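Local coordinates for probable glucarate dehydratase (Mycobacterium smegmatis str. MC2 155, PDB 3VDG), which probably catalyses the dehydration of glucarate, as a metal-dependent lyase of the enolase superfamily, at residues E269-T272 with G277-E280; N292-A297 with N308-V313. All coordinates share one frame; numbering follows the deposited sequence.

Interaction 1 of 2, residues E269-T272 with G277-E280. With NA (sodium ion), chain C.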
ATOM      1  N   GLU A 269      18.722  -0.532 -17.488  1.00 19.69           N
ATOM      2  CA  GLU A 269      17.581  -1.424 -17.238  1.00 20.36           C
ATOM      3  C   GLU A 269      17.858  -2.799 -17.806  1.00 19.10           C
ATOM      4  O   GLU A 269      18.268  -2.904 -18.958  1.00 23.16           O
ATOM      5  CB  GLU A 269      16.276  -0.955 -17.923  1.00 20.26           C
ATOM      6  CG  GLU A 269      15.997   0.529 -17.946  1.00 41.30           C
ATOM      7  CD  GLU A 269      14.678   0.845 -18.645  1.00 33.50           C
ATOM      8  OE1 GLU A 269      14.512   1.993 -19.122  1.00 63.46           O
ATOM      9  OE2 GLU A 269      13.810  -0.063 -18.733  1.00 28.88           O
ATOM     10  N   ASP A 270      17.581  -3.837 -17.019  1.00 17.64           N
ATOM     11  CA  ASP A 270      17.634  -5.226 -17.501  1.00 19.18           C
ATOM     12  C   ASP A 270      18.774  -5.490 -18.468  1.00 21.64           C
ATOM     13  O   ASP A 270      18.546  -5.893 -19.618  1.00 21.56           O
ATOM     14  CB  ASP A 270      16.294  -5.613 -18.160  1.00 20.37           C
ATOM     15  CG  ASP A 270      15.167  -5.659 -17.152  1.00 24.21           C
ATOM     16  OD1 ASP A 270      15.362  -6.346 -16.128  1.00 25.64           O
ATOM     17  OD2 ASP A 270      14.124  -4.983 -17.359  1.00 21.67           O
ATOM     18  N   PRO A 271      20.017  -5.271 -18.017  1.00 21.01           N
ATOM     19  CA  PRO A 271      21.123  -5.629 -18.906  1.00 21.45           C
ATOM     20  C   PRO A 271      21.210  -7.136 -19.204  1.00 19.25           C
ATOM     21  O   PRO A 271      21.608  -7.517 -20.295  1.00 21.08           O
ATOM     22  CB  PRO A 271      22.371  -5.168 -18.121  1.00 20.61           C
ATOM     23  CG  PRO A 271      21.923  -5.084 -16.682  1.00 21.01           C
ATOM     24  CD  PRO A 271      20.475  -4.656 -16.756  1.00 20.00           C
ATOM     25  N   THR A 272      20.819  -7.987 -18.259  1.00 18.59           N
ATOM     26  CA  THR A 272      21.091  -9.416 -18.356  1.00 17.77           C
ATOM     27  C   THR A 272      19.916 -10.190 -17.742  1.00 24.08           C
ATOM     28  O   THR A 272      19.194  -9.649 -16.908  1.00 24.27           O
ATOM     29  CB  THR A 272      22.427  -9.743 -17.636  1.00 22.80           C
ATOM     30  OG1 THR A 272      22.868 -11.060 -17.986  1.00 22.72           O
ATOM     31  CG2 THR A 272      22.276  -9.643 -16.103  1.00 20.64           C
ATOM     32  N   GLY A 277      21.990 -13.213 -12.245  1.00 26.51           N
ATOM     33  CA  GLY A 277      22.811 -12.425 -13.166  1.00 21.12           C
ATOM     34  C   GLY A 277      22.713 -10.919 -12.894  1.00 22.94           C
ATOM     35  O   GLY A 277      23.728 -10.202 -12.860  1.00 22.15           O
ATOM     36  N   MET A 278      21.504 -10.424 -12.671  1.00 21.14           N
ATOM     37  CA  MET A 278      21.350  -8.987 -12.359  1.00 20.02           C
ATOM     38  C   MET A 278      22.124  -8.611 -11.091  1.00 18.83           C
ATOM     39  O   MET A 278      22.746  -7.550 -11.024  1.00 21.65           O
ATOM     40  CB  MET A 278      19.867  -8.607 -12.212  1.00 19.97           C
ATOM     41  CG  MET A 278      19.093  -8.642 -13.529  1.00 21.76           C
ATOM     42  SD  MET A 278      19.400  -7.208 -14.579  1.00 22.06           S
ATOM     43  CE  MET A 278      18.486  -5.956 -13.658  1.00 23.59           C
ATOM     44  N   ALA A 279      22.044  -9.460 -10.073  1.00 20.72           N
ATOM     45  CA  ALA A 279      22.747  -9.205  -8.813  1.00 22.60           C
ATOM     46  C   ALA A 279      24.255  -9.155  -9.061  1.00 21.83           C
ATOM     47  O   ALA A 279      24.942  -8.291  -8.526  1.00 25.62           O
ATOM     48  CB  ALA A 279      22.403 -10.276  -7.783  1.00 21.53           C
ATOM     49  N   GLU A 280      24.752 -10.080  -9.888  1.00 29.13           N
ATOM     50  CA  GLU A 280      26.168 -10.094 -10.291  1.00 23.52           C
ATOM     51  C   GLU A 280      26.547  -8.778 -10.950  1.00 29.88           C
ATOM     52  O   GLU A 280      27.568  -8.195 -10.620  1.00 29.07           O
ATOM     53  CB  GLU A 280      26.440 -11.246 -11.268  1.00 31.97           C
ATOM     54  CG  GLU A 280      27.906 -11.596 -11.445  1.00 74.35           C
ATOM     55  CD  GLU A 280      28.494 -12.232 -10.198  1.00148.04           C
ATOM     56  OE1 GLU A 280      29.734 -12.220 -10.040  1.00 93.08           O
ATOM     57  OE2 GLU A 280      27.711 -12.740  -9.367  1.00 96.08           O
TER
HETATM   58 NA    NA C 502      12.567  -1.641 -19.655  1.00 43.00          NA
HETATM   59  O   HOH W   1      13.389  -3.852 -19.831  1.00 25.35           O
HETATM   60  O   HOH W   2      10.913  -1.230 -21.190  1.00 32.47           O
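Met278 reaches from its helix to residues 270-272 and makes most of this contact. Its SD does the main touching. It lies 3.5 Å from Pro271 CD, at the nitrogen end of the proline ring, and the two side chains meet at about a right angle. The same SD is 3.4 Å from Thr272 O, a packing contact. The chain of Met278 is bent at both outer torsions (chi2 -77°, chi3 -73°). The bends bring CE between Pro271 CD and Asp270 OD1, 4.0 Å from the latter.

Thr272 packs on the helix backbone. Its CG2 is 3.5 Å from Gly277 C and close to Gly277 O as well. The hydroxyl is held elsewhere: OG1 sits anti to the backbone N (chi1 -166°) and is hydrogen-bonded to Trp249 O.

The segments belong to one beta-alpha unit of the barrel that enolase-superfamily enzymes share. Strand 267-269 ends at Glu269, the loop to helix 275-284 begins with residues 270-272, and the helix carries Met278.

The metal site lies at the start of the segment 269-272. Glu269 is extended beyond CG, and its OE2 binds the sodium ion at 2.2 Å. Asp244 and Asn292 complete the protein ligands, and Glu269 OE1 makes a salt bridge with Lys214, so both carboxylate oxygens are engaged. Asp270 is second shell. Water 1, a ligand of the sodium ion, donates a hydrogen bond of 2.8 Å to Asp270 OD2. The other oxygen, OD1, is hydrogen-bonded to Thr291 OG1. These bonds fix both ends of the Asp270 carboxylate.

Interaction 2 of 2, residues N292-A297 with N308-V313. With NA (sodium ion), chain C; FMT (formic acid), chain B.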
ATOM      1  N   ASN A 292      12.035  -4.140 -15.495  1.00 21.49           N
ATOM      2  CA  ASN A 292      10.636  -4.534 -15.649  1.00 24.25           C
ATOM      3  C   ASN A 292      10.572  -5.923 -16.249  1.00 32.46           C
ATOM      4  O   ASN A 292       9.678  -6.221 -17.042  1.00 26.69           O
ATOM      5  CB  ASN A 292       9.876  -3.587 -16.564  1.00 18.65           C
ATOM      6  CG  ASN A 292      10.589  -3.363 -17.885  1.00 31.33           C
ATOM      7  OD1 ASN A 292      11.135  -2.290 -18.122  1.00 36.27           O
ATOM      8  ND2 ASN A 292      10.588  -4.372 -18.751  1.00 28.40           N
ATOM      9  N   MET A 293      11.535  -6.764 -15.910  1.00 19.95           N
ATOM     10  CA  MET A 293      11.537  -8.111 -16.436  1.00 18.04           C
ATOM     11  C   MET A 293      11.714  -9.123 -15.332  1.00 27.35           C
ATOM     12  O   MET A 293      11.038 -10.128 -15.320  1.00 26.80           O
ATOM     13  CB  MET A 293      12.615  -8.297 -17.515  1.00 19.89           C
ATOM     14  CG  MET A 293      12.318  -7.557 -18.803  1.00 23.34           C
ATOM     15  SD  MET A 293      13.670  -7.723 -20.004  1.00 27.27           S
ATOM     16  CE  MET A 293      13.335  -9.385 -20.585  1.00 24.63           C
ATOM     17  N   CYS A 294      12.608  -8.870 -14.384  1.00 20.78           N
ATOM     18  CA  CYS A 294      12.793  -9.870 -13.328  1.00 18.60           C
ATOM     19  C   CYS A 294      12.016  -9.542 -12.057  1.00 31.38           C
ATOM     20  O   CYS A 294      11.982 -10.348 -11.131  1.00 25.09           O
ATOM     21  CB  CYS A 294      14.284 -10.143 -13.048  1.00 35.16           C
ATOM     22  SG  CYS A 294      15.209  -8.700 -12.510  1.00 41.94           S
ATOM     23  N   VAL A 295      11.389  -8.365 -12.017  1.00 26.62           N
ATOM     24  CA  VAL A 295      10.421  -8.032 -10.962  1.00 22.86           C
ATOM     25  C   VAL A 295       9.149  -7.443 -11.611  1.00 22.08           C
ATOM     26  O   VAL A 295       9.093  -6.240 -11.910  1.00 21.45           O
ATOM     27  CB  VAL A 295      10.989  -7.008  -9.946  1.00 23.13           C
ATOM     28  CG1 VAL A 295       9.968  -6.740  -8.840  1.00 25.50           C
ATOM     29  CG2 VAL A 295      12.275  -7.524  -9.316  1.00 24.27           C
ATOM     30  N   VAL A 296       8.147  -8.290 -11.823  1.00 22.49           N
ATOM     31  CA  VAL A 296       6.918  -7.899 -12.513  1.00 24.16           C
ATOM     32  C   VAL A 296       5.680  -8.369 -11.748  1.00 21.25           C
ATOM     33  O   VAL A 296       4.539  -8.234 -12.230  1.00 23.98           O
ATOM     34  CB  VAL A 296       6.873  -8.438 -13.975  1.00 24.55           C
ATOM     35  CG1 VAL A 296       7.965  -7.790 -14.826  1.00 23.10           C
ATOM     36  CG2 VAL A 296       7.000  -9.953 -13.998  1.00 22.02           C
ATOM     37  N   ALA A 297       5.899  -8.912 -10.550  1.00 19.48           N
ATOM     38  CA  ALA A 297       4.803  -9.424  -9.708  1.00 20.93           C
ATOM     39  C   ALA A 297       5.220  -9.338  -8.243  1.00 19.64           C
ATOM     40  O   ALA A 297       6.412  -9.422  -7.931  1.00 21.96           O
ATOM     41  CB  ALA A 297       4.466 -10.866 -10.070  1.00 18.26           C
ATOM     42  N   ASN A 308      19.720  -8.461  -3.759  1.00 25.93           N
ATOM     43  CA  ASN A 308      20.206  -7.162  -4.241  1.00 24.61           C
ATOM     44  C   ASN A 308      20.325  -7.139  -5.759  1.00 23.16           C
ATOM     45  O   ASN A 308      21.291  -6.617  -6.319  1.00 24.85           O
ATOM     46  CB  ASN A 308      21.555  -6.818  -3.594  1.00 31.50           C
ATOM     47  CG  ASN A 308      21.428  -6.561  -2.101  1.00 52.68           C
ATOM     48  OD1 ASN A 308      20.810  -5.584  -1.686  1.00 49.19           O
ATOM     49  ND2 ASN A 308      22.005  -7.441  -1.288  1.00 50.73           N
ATOM     50  N   SER A 309      19.332  -7.707  -6.432  1.00 22.79           N
ATOM     51  CA  SER A 309      19.375  -7.793  -7.888  1.00 23.36           C
ATOM     52  C   SER A 309      19.133  -6.470  -8.575  1.00 27.94           C
ATOM     53  O   SER A 309      19.649  -6.236  -9.664  1.00 28.28           O
ATOM     54  CB  SER A 309      18.343  -8.796  -8.388  1.00 21.71           C
ATOM     55  OG  SER A 309      18.583 -10.054  -7.808  1.00 26.50           O
ATOM     56  N   VAL A 310      18.311  -5.618  -7.977  1.00 24.30           N
ATOM     57  CA  VAL A 310      17.989  -4.335  -8.618  1.00 21.90           C
ATOM     58  C   VAL A 310      17.878  -3.223  -7.595  1.00 21.08           C
ATOM     59  O   VAL A 310      17.600  -3.468  -6.408  1.00 22.38           O
ATOM     60  CB  VAL A 310      16.666  -4.366  -9.418  1.00 26.56           C
ATOM     61  CG1 VAL A 310      16.768  -5.310 -10.607  1.00 33.21           C
ATOM     62  CG2 VAL A 310      15.488  -4.718  -8.513  1.00 25.68           C
ATOM     63  N   GLN A 311      18.087  -2.004  -8.075  1.00 20.54           N
ATOM     64  CA  GLN A 311      18.040  -0.826  -7.237  1.00 21.08           C
ATOM     65  C   GLN A 311      16.836   0.047  -7.587  1.00 21.40           C
ATOM     66  O   GLN A 311      16.459   0.916  -6.802  1.00 23.96           O
ATOM     67  CB  GLN A 311      19.348  -0.038  -7.381  1.00 21.42           C
ATOM     68  CG  GLN A 311      20.547  -0.757  -6.757  1.00 30.07           C
ATOM     69  CD  GLN A 311      21.018  -1.933  -7.594  1.00 40.94           C
ATOM     70  OE1 GLN A 311      21.399  -1.762  -8.760  1.00 26.67           O
ATOM     71  NE2 GLN A 311      20.994  -3.139  -7.007  1.00 29.99           N
ATOM     72  N   VAL A 312      16.246  -0.184  -8.765  1.00 18.48           N
ATOM     73  CA  VAL A 312      15.079   0.586  -9.245  1.00 17.04           C
ATOM     74  C   VAL A 312      14.043  -0.380  -9.839  1.00 25.37           C
ATOM     75  O   VAL A 312      14.399  -1.264 -10.617  1.00 21.75           O
ATOM     76  CB  VAL A 312      15.483   1.607 -10.335  1.00 18.58           C
ATOM     77  CG1 VAL A 312      14.257   2.307 -10.894  1.00 16.76           C
ATOM     78  CG2 VAL A 312      16.498   2.641  -9.818  1.00 20.30           C
ATOM     79  N   VAL A 313      12.772  -0.246  -9.461  1.00 19.40           N
ATOM     80  CA  VAL A 313      11.719  -1.100 -10.043  1.00 16.92           C
ATOM     81  C   VAL A 313      10.847  -0.222 -10.948  1.00 19.46           C
ATOM     82  O   VAL A 313      10.495   0.903 -10.587  1.00 19.89           O
ATOM     83  CB  VAL A 313      10.839  -1.762  -8.956  1.00 21.68           C
ATOM     84  CG1 VAL A 313       9.711  -2.578  -9.600  1.00 20.56           C
ATOM     85  CG2 VAL A 313      11.689  -2.677  -8.079  1.00 21.31           C
TER
HETATM   86 NA    NA C 502      12.567  -1.641 -19.655  1.00 43.00          NA
HETATM   87  C   FMT B 501       9.848  -3.782 -22.906  1.00 46.96           C
HETATM   88  O1  FMT B 501      10.742  -3.545 -22.101  1.00 40.43           O
HETATM   89  O2  FMT B 501       8.593  -3.977 -22.484  1.00 32.81           O
HETATM   90  O   HOH W   1      13.389  -3.852 -19.831  1.00 25.35           O
HETATM   91  O   HOH W   2      10.913  -1.230 -21.190  1.00 32.47           O
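The sodium ion is gripped by Asn292 OD1 at 2.2 Å, by water 1, by water 2 and by Asp244 and Glu269. The amide of Asn292 turns its oxygen to the metal and its nitrogen to the neighbouring polar groups. ND2 gives a weak bond to water 1 at 3.0 Å. It gives another weak one to O1 of a formic acid molecule, at 3.5 Å and bent to 145°. Water 2, also on the metal, donates to formic acid O1 at 2.5 Å, a short distance. His343 and Asn246 also bind the formic acid, which probably came from the crystallisation liquor.

Across the segments the contact is apolar and fairly loose. Three valines and a cysteine make it. Cys294 SG lies 4.2 Å from Val310 CG1. With chi1 at 60° the sulfur lies between the backbone N and the carbonyl carbon, on the side facing Val310. Val295 uses both of its methyls: CG2 faces Val310 CG2 at 4.3 Å, and CG1 meets Val313 CG1 at 4.2 Å. The two branches of Val310 thus serve different partners, CG1 the sulfur and CG2 the valine. Leu301 and Ala304 of helix 301-307 and Trp320 also touch Val295, and Met278 packs on Val310.

The loop 292-297 leaves strand 289-291, and strand 312-315 comes next in the sheet after helix 301-307. The segments therefore flank the helix of a right-handed beta-alpha-beta crossover. A metal ligand just beyond a strand end, with apolar packing behind it, is characteristic of the enolase-superfamily barrel and its metal site.

Both contacts are buried, and they occupy successive parts of one barrel, with centres 9 Å apart. Interaction 1 joins a loop to the helix that follows it. Interaction 2 joins the next loop to the residues beyond its own helix. Thioether packing on proline and backbone marks the first; valine methyls and a thiol mark the second. Neither has a polar bond between its own segments. Their polar chemistry converges at the sodium ion, to which 269-272 gives a carboxylate and 292-297 an amide oxygen. Asp270 OD2 to Asn292 N, 2.9 Å, is a probable hydrogen bond between the loops. Farther out, Met278 CB packs against Ser309 O.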